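Local coordinates for uncharacterized protein (Leptospirillum rubarum, PDB 3OMD) that is of unknown function but belongs to the DUF5069 family and folds as a single chain of helices without beta strands, at residues 16-28 / 93-105. Residues are numbered along the deposited sequence; the frame is centred on the assembly and turned at random. Where two conformers were deposited one is given.
Sequences PVDRLGGMDHLKR and KEVESFNREYESR
Pro16 meets Tyr102 where the loop leading into helix 26-38 packs on one side of helix 92-104, and the contact illustrates how a helix can hold an irregular loop by spaced side chains, here Val95, Asn99, Tyr102 and Glu103, in an all-alpha fold. The proline CB rests 3.1 Å from the tyrosine OH, with Val134 of helix 133-140 packing against both residues. Next, Val17 lays CG1 beside the chain of Glu103. Arg19, extended from CG to NE, reaches across to helix 92-104: its NH2 donates to Glu103 OE2 at 2.9 Å, nearly in the guanidinium plane, while NE bonds Asp24 OD1. Asn99 ND2 sits over the centre of one face of the guanidinium, the amide and guanidinium planes 24° apart. A type I' turn, Leu20 to Met23, with Gly21 and Gly22 at positive phi, then presents Gly22 O to Asn99 ND2 (2.8 Å), a bond in the plane of both groups. Beside it, Val95 CG1 packs on Met23 CB, and the selenomethionine side chain continues to Phe54 and Phe58 of helix 50-58. Asn99 OD1 accepts a nearly straight hydrogen bond from Asp24 N (171°), the donor tilted out of the carbonyl plane, making the one amide bridge two loop peptides; a leucine here would probably leave the Gly22 carbonyl and the Asp24 N-H without their mates and the turn less firmly held. Asp24 OD2 lies just 2.5 Å from Glu103 OE2, close enough that one acid probably carries a proton, with Arg19 likely to ease the remaining negative charge. At the N-cap, His25 swings CG anti to its own N (chi1 -154°), which brings its ring to the tyrosine; NE2 bonds Asp51, and ND1 meets Tyr102 OH in the plane of the imidazole, 2.7 Å away.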
loop_
_atom_site.group_PDB
_atom_site.type_symbol
_atom_site.label_atom_id
_atom_site.label_comp_id
_atom_site.label_asym_id
_atom_site.label_seq_id
_atom_site.Cartn_x
_atom_site.Cartn_y
_atom_site.Cartn_z
ATOM N N PRO A 16 0.467 3.982 -3.793
ATOM C CA PRO A 16 -0.850 3.672 -3.192
ATOM C C PRO A 16 -1.975 3.698 -4.223
ATOM O O PRO A 16 -2.952 2.962 -4.068
ATOM C CB PRO A 16 -1.053 4.844 -2.202
ATOM C CG PRO A 16 0.369 5.113 -1.704
ATOM C CD PRO A 16 1.213 4.998 -3.012
ATOM N N VAL A 17 -1.895 4.577 -5.225
ATOM C CA VAL A 17 -3.023 4.782 -6.145
ATOM C C VAL A 17 -2.748 4.235 -7.568
ATOM O O VAL A 17 -3.493 4.544 -8.504
ATOM C CB VAL A 17 -3.486 6.261 -6.153
ATOM C CG1 VAL A 17 -3.975 6.662 -4.715
ATOM C CG2 VAL A 17 -2.414 7.188 -6.734
ATOM N N ASP A 18 -1.715 3.388 -7.683
ATOM C CA ASP A 18 -1.430 2.640 -8.921
ATOM C C ASP A 18 -2.313 1.377 -8.810
ATOM O O ASP A 18 -1.938 0.390 -8.160
ATOM C CB ASP A 18 0.056 2.302 -8.966
ATOM C CG ASP A 18 0.455 1.556 -10.242
ATOM O OD1 ASP A 18 -0.431 1.235 -11.083
ATOM O OD2 ASP A 18 1.664 1.289 -10.353
ATOM N N ARG A 19 -3.500 1.421 -9.434
ATOM C CA ARG A 19 -4.547 0.429 -9.097
ATOM C C ARG A 19 -4.366 -0.910 -9.823
ATOM O O ARG A 19 -3.812 -0.973 -10.945
ATOM C CB ARG A 19 -5.930 0.999 -9.401
ATOM C CG ARG A 19 -6.265 2.211 -8.515
ATOM C CD ARG A 19 -7.622 2.823 -8.883
ATOM N NE ARG A 19 -7.945 3.906 -7.950
ATOM C CZ ARG A 19 -8.991 4.700 -8.105
ATOM N NH1 ARG A 19 -9.812 4.538 -9.156
ATOM N NH2 ARG A 19 -9.246 5.649 -7.212
ATOM N N LEU A 20 -4.864 -1.974 -9.185
ATOM C CA LEU A 20 -4.865 -3.312 -9.780
ATOM C C LEU A 20 -6.249 -3.852 -9.467
ATOM O O LEU A 20 -6.669 -3.831 -8.337
ATOM C CB LEU A 20 -3.789 -4.188 -9.126
ATOM C CG LEU A 20 -3.752 -5.666 -9.589
ATOM C CD1 LEU A 20 -3.578 -5.814 -11.084
ATOM C CD2 LEU A 20 -2.631 -6.402 -8.822
ATOM N N GLY A 21 -6.957 -4.342 -10.486
ATOM C CA GLY A 21 -8.331 -4.812 -10.252
ATOM C C GLY A 21 -9.235 -3.689 -9.727
ATOM O O GLY A 21 -10.207 -3.948 -9.021
ATOM N N GLY A 22 -8.867 -2.453 -10.045
ATOM C CA GLY A 22 -9.601 -1.285 -9.574
ATOM C C GLY A 22 -9.245 -0.857 -8.153
ATOM O O GLY A 22 -9.758 0.194 -7.705
HETATM N N MSE A 23 -8.372 -1.613 -7.468
HETATM C CA MSE A 23 -8.138 -1.324 -6.027
HETATM C C MSE A 23 -6.823 -0.582 -5.798
HETATM O O MSE A 23 -5.775 -0.949 -6.337
HETATM C CB MSE A 23 -8.094 -2.574 -5.163
HETATM C CG MSE A 23 -8.608 -3.796 -5.715
HETATM SE SE MSE A 23 -8.352 -4.951 -4.222
HETATM C CE MSE A 23 -8.065 -3.507 -2.928
ATOM N N ASP A 24 -6.886 0.421 -4.927
ATOM C CA ASP A 24 -5.670 1.056 -4.352
ATOM C C ASP A 24 -5.008 0.053 -3.391
ATOM O O ASP A 24 -5.604 -0.964 -2.998
ATOM C CB ASP A 24 -6.096 2.253 -3.496
ATOM C CG ASP A 24 -6.573 3.418 -4.293
ATOM O OD1 ASP A 24 -6.364 3.498 -5.537
ATOM O OD2 ASP A 24 -7.195 4.349 -3.683
ATOM N N HIS A 25 -3.767 0.368 -3.030
ATOM C CA HIS A 25 -2.927 -0.364 -2.066
ATOM C C HIS A 25 -2.461 -1.745 -2.520
ATOM O O HIS A 25 -1.396 -2.202 -2.076
ATOM C CB HIS A 25 -3.588 -0.494 -0.668
ATOM C CG HIS A 25 -2.576 -0.638 0.418
ATOM N ND1 HIS A 25 -1.690 0.375 0.718
ATOM C CD2 HIS A 25 -2.215 -1.705 1.184
ATOM C CE1 HIS A 25 -0.854 -0.049 1.650
ATOM N NE2 HIS A 25 -1.150 -1.305 1.948
ATOM N N LEU A 26 -3.249 -2.427 -3.371
ATOM C CA LEU A 26 -2.942 -3.851 -3.681
ATOM C C LEU A 26 -1.539 -4.013 -4.310
ATOM O O LEU A 26 -0.749 -4.875 -3.867
ATOM C CB LEU A 26 -4.047 -4.439 -4.566
ATOM C CG LEU A 26 -3.772 -5.879 -5.029
ATOM C CD1 LEU A 26 -3.504 -6.841 -3.863
ATOM C CD2 LEU A 26 -4.984 -6.350 -5.898
ATOM N N LYS A 27 -1.198 -3.205 -5.328
ATOM C CA LYS A 27 0.170 -3.342 -5.905
ATOM C C LYS A 27 1.230 -3.087 -4.827
ATOM O O LYS A 27 2.242 -3.787 -4.776
ATOM C CB LYS A 27 0.365 -2.353 -7.055
ATOM C CG LYS A 27 -0.377 -2.778 -8.342
ATOM C CD LYS A 27 0.032 -1.859 -9.481
ATOM C CE LYS A 27 -0.660 -2.276 -10.774
ATOM N NZ LYS A 27 -0.196 -1.423 -11.934
ATOM N N ARG A 28 1.014 -2.031 -4.022
ATOM C CA ARG A 28 1.984 -1.632 -3.019
ATOM C C ARG A 28 2.207 -2.763 -2.000
ATOM O O ARG A 28 3.349 -3.071 -1.624
ATOM C CB ARG A 28 1.462 -0.375 -2.306
ATOM C CG ARG A 28 2.450 0.191 -1.258
ATOM C CD ARG A 28 1.949 1.538 -0.818
ATOM N NE ARG A 28 2.923 2.214 0.043
ATOM C CZ ARG A 28 3.956 2.924 -0.409
ATOM N NH1 ARG A 28 4.135 3.108 -1.715
ATOM N NH2 ARG A 28 4.792 3.492 0.469
ATOM N N LYS A 93 -18.292 -1.552 -6.493
ATOM C CA LYS A 93 -18.674 -0.439 -5.606
ATOM C C LYS A 93 -18.014 -0.533 -4.233
ATOM O O LYS A 93 -17.714 0.483 -3.588
ATOM C CB LYS A 93 -20.186 -0.371 -5.448
ATOM C CG LYS A 93 -20.866 0.040 -6.742
ATOM C CD LYS A 93 -22.371 0.191 -6.531
ATOM C CE LYS A 93 -23.007 0.957 -7.714
ATOM N NZ LYS A 93 -22.970 0.166 -8.981
ATOM N N GLU A 94 -17.782 -1.755 -3.774
ATOM C CA GLU A 94 -17.044 -1.908 -2.524
ATOM C C GLU A 94 -15.583 -1.532 -2.678
ATOM O O GLU A 94 -15.010 -0.883 -1.780
ATOM C CB GLU A 94 -17.145 -3.340 -1.986
ATOM C CG GLU A 94 -18.565 -3.718 -1.506
ATOM C CD GLU A 94 -19.041 -2.737 -0.458
ATOM O OE1 GLU A 94 -18.392 -2.635 0.611
ATOM O OE2 GLU A 94 -20.075 -2.076 -0.673
ATOM N N VAL A 95 -14.961 -1.928 -3.792
ATOM C CA VAL A 95 -13.573 -1.499 -4.053
ATOM C C VAL A 95 -13.501 0.036 -4.115
ATOM O O VAL A 95 -12.569 0.644 -3.555
ATOM C CB VAL A 95 -13.069 -2.185 -5.333
ATOM C CG1 VAL A 95 -11.734 -1.631 -5.724
ATOM C CG2 VAL A 95 -12.936 -3.710 -5.118
ATOM N N GLU A 96 -14.476 0.655 -4.784
ATOM C CA GLU A 96 -14.512 2.115 -4.899
ATOM C C GLU A 96 -14.691 2.724 -3.506
ATOM O O GLU A 96 -14.067 3.728 -3.185
ATOM C CB GLU A 96 -15.615 2.513 -5.894
ATOM C CG GLU A 96 -15.144 2.426 -7.358
ATOM C CD GLU A 96 -16.182 1.972 -8.416
ATOM O OE1 GLU A 96 -17.307 2.492 -8.462
ATOM O OE2 GLU A 96 -15.836 1.099 -9.253
ATOM N N SER A 97 -15.507 2.080 -2.668
ATOM C CA SER A 97 -15.684 2.518 -1.287
ATOM C C SER A 97 -14.350 2.550 -0.546
ATOM O O SER A 97 -13.983 3.558 0.096
ATOM C CB SER A 97 -16.656 1.580 -0.573
ATOM O OG SER A 97 -16.979 2.135 0.662
ATOM N N PHE A 98 -13.622 1.433 -0.618
ATOM C CA PHE A 98 -12.292 1.343 -0.005
ATOM C C PHE A 98 -11.378 2.462 -0.476
ATOM O O PHE A 98 -10.726 3.146 0.308
ATOM C CB PHE A 98 -11.629 -0.033 -0.261
ATOM C CG PHE A 98 -10.201 -0.068 0.195
ATOM C CD1 PHE A 98 -9.890 -0.210 1.547
ATOM C CD2 PHE A 98 -9.146 0.129 -0.736
ATOM C CE1 PHE A 98 -8.536 -0.158 1.991
ATOM C CE2 PHE A 98 -7.797 0.161 -0.310
ATOM C CZ PHE A 98 -7.504 0.033 1.062
ATOM N N ASN A 99 -11.314 2.617 -1.792
ATOM C CA ASN A 99 -10.426 3.629 -2.375
ATOM C C ASN A 99 -10.754 5.012 -1.883
ATOM O O ASN A 99 -9.849 5.823 -1.638
ATOM C CB ASN A 99 -10.556 3.654 -3.894
ATOM C CG ASN A 99 -9.962 2.413 -4.580
ATOM O OD1 ASN A 99 -9.258 1.573 -3.987
ATOM N ND2 ASN A 99 -10.263 2.303 -5.880
ATOM N N ARG A 100 -12.050 5.332 -1.802
ATOM C CA ARG A 100 -12.419 6.705 -1.421
ATOM C C ARG A 100 -11.968 6.974 0.018
ATOM O O ARG A 100 -11.410 8.051 0.313
ATOM C CB ARG A 100 -13.943 6.881 -1.566
ATOM C CG ARG A 100 -14.461 8.202 -1.050
ATOM C CD ARG A 100 -15.998 8.136 -0.895
ATOM N NE ARG A 100 -16.528 9.385 -0.338
ATOM C CZ ARG A 100 -17.818 9.633 -0.104
ATOM N NH1 ARG A 100 -18.759 8.728 -0.397
ATOM N NH2 ARG A 100 -18.174 10.816 0.374
ATOM N N GLU A 101 -12.162 5.991 0.903
ATOM C CA GLU A 101 -11.744 6.195 2.291
ATOM C C GLU A 101 -10.210 6.242 2.397
ATOM O O GLU A 101 -9.652 7.096 3.078
ATOM C CB GLU A 101 -12.351 5.121 3.210
ATOM C CG GLU A 101 -11.974 5.358 4.660
ATOM C CD GLU A 101 -12.728 4.521 5.666
ATOM O OE1 GLU A 101 -13.602 3.731 5.295
ATOM O OE2 GLU A 101 -12.449 4.702 6.872
ATOM N N TYR A 102 -9.532 5.324 1.708
ATOM C CA TYR A 102 -8.068 5.242 1.723
ATOM C C TYR A 102 -7.446 6.545 1.245
ATOM O O TYR A 102 -6.523 7.072 1.887
ATOM C CB TYR A 102 -7.718 4.111 0.780
ATOM C CG TYR A 102 -6.266 3.808 0.533
ATOM C CD1 TYR A 102 -5.512 3.048 1.463
ATOM C CD2 TYR A 102 -5.644 4.180 -0.659
ATOM C CE1 TYR A 102 -4.164 2.684 1.187
ATOM C CE2 TYR A 102 -4.314 3.841 -0.941
ATOM C CZ TYR A 102 -3.602 3.097 -0.023
ATOM O OH TYR A 102 -2.328 2.750 -0.327
ATOM N N GLU A 103 -7.958 7.063 0.130
ATOM C CA GLU A 103 -7.395 8.309 -0.441
ATOM C C GLU A 103 -7.753 9.539 0.414
ATOM O O GLU A 103 -7.110 10.582 0.281
ATOM C CB GLU A 103 -7.884 8.494 -1.872
ATOM C CG GLU A 103 -7.294 7.431 -2.795
ATOM C CD GLU A 103 -7.814 7.488 -4.191
ATOM O OE1 GLU A 103 -8.293 8.579 -4.635
ATOM O OE2 GLU A 103 -7.765 6.447 -4.873
ATOM N N SER A 104 -8.767 9.423 1.279
ATOM C CA SER A 104 -9.144 10.544 2.142
ATOM C C SER A 104 -8.367 10.569 3.445
ATOM O O SER A 104 -8.419 11.570 4.163
ATOM C CB SER A 104 -10.635 10.479 2.493
ATOM O OG SER A 104 -10.887 9.490 3.477
ATOM N N ARG A 105 -7.669 9.478 3.774
ATOM C CA ARG A 105 -7.025 9.367 5.106
ATOM C C ARG A 105 -6.058 10.506 5.352
ATOM O O ARG A 105 -5.133 10.726 4.575
ATOM C CB ARG A 105 -6.317 8.017 5.265
ATOM C CG ARG A 105 -7.288 6.876 5.434
ATOM C CD ARG A 105 -6.607 5.482 5.461
ATOM N NE ARG A 105 -7.612 4.395 5.602
ATOM C CZ ARG A 105 -8.063 3.937 6.765
ATOM N NH1 ARG A 105 -7.594 4.450 7.900
ATOM N NH2 ARG A 105 -8.983 2.969 6.802
#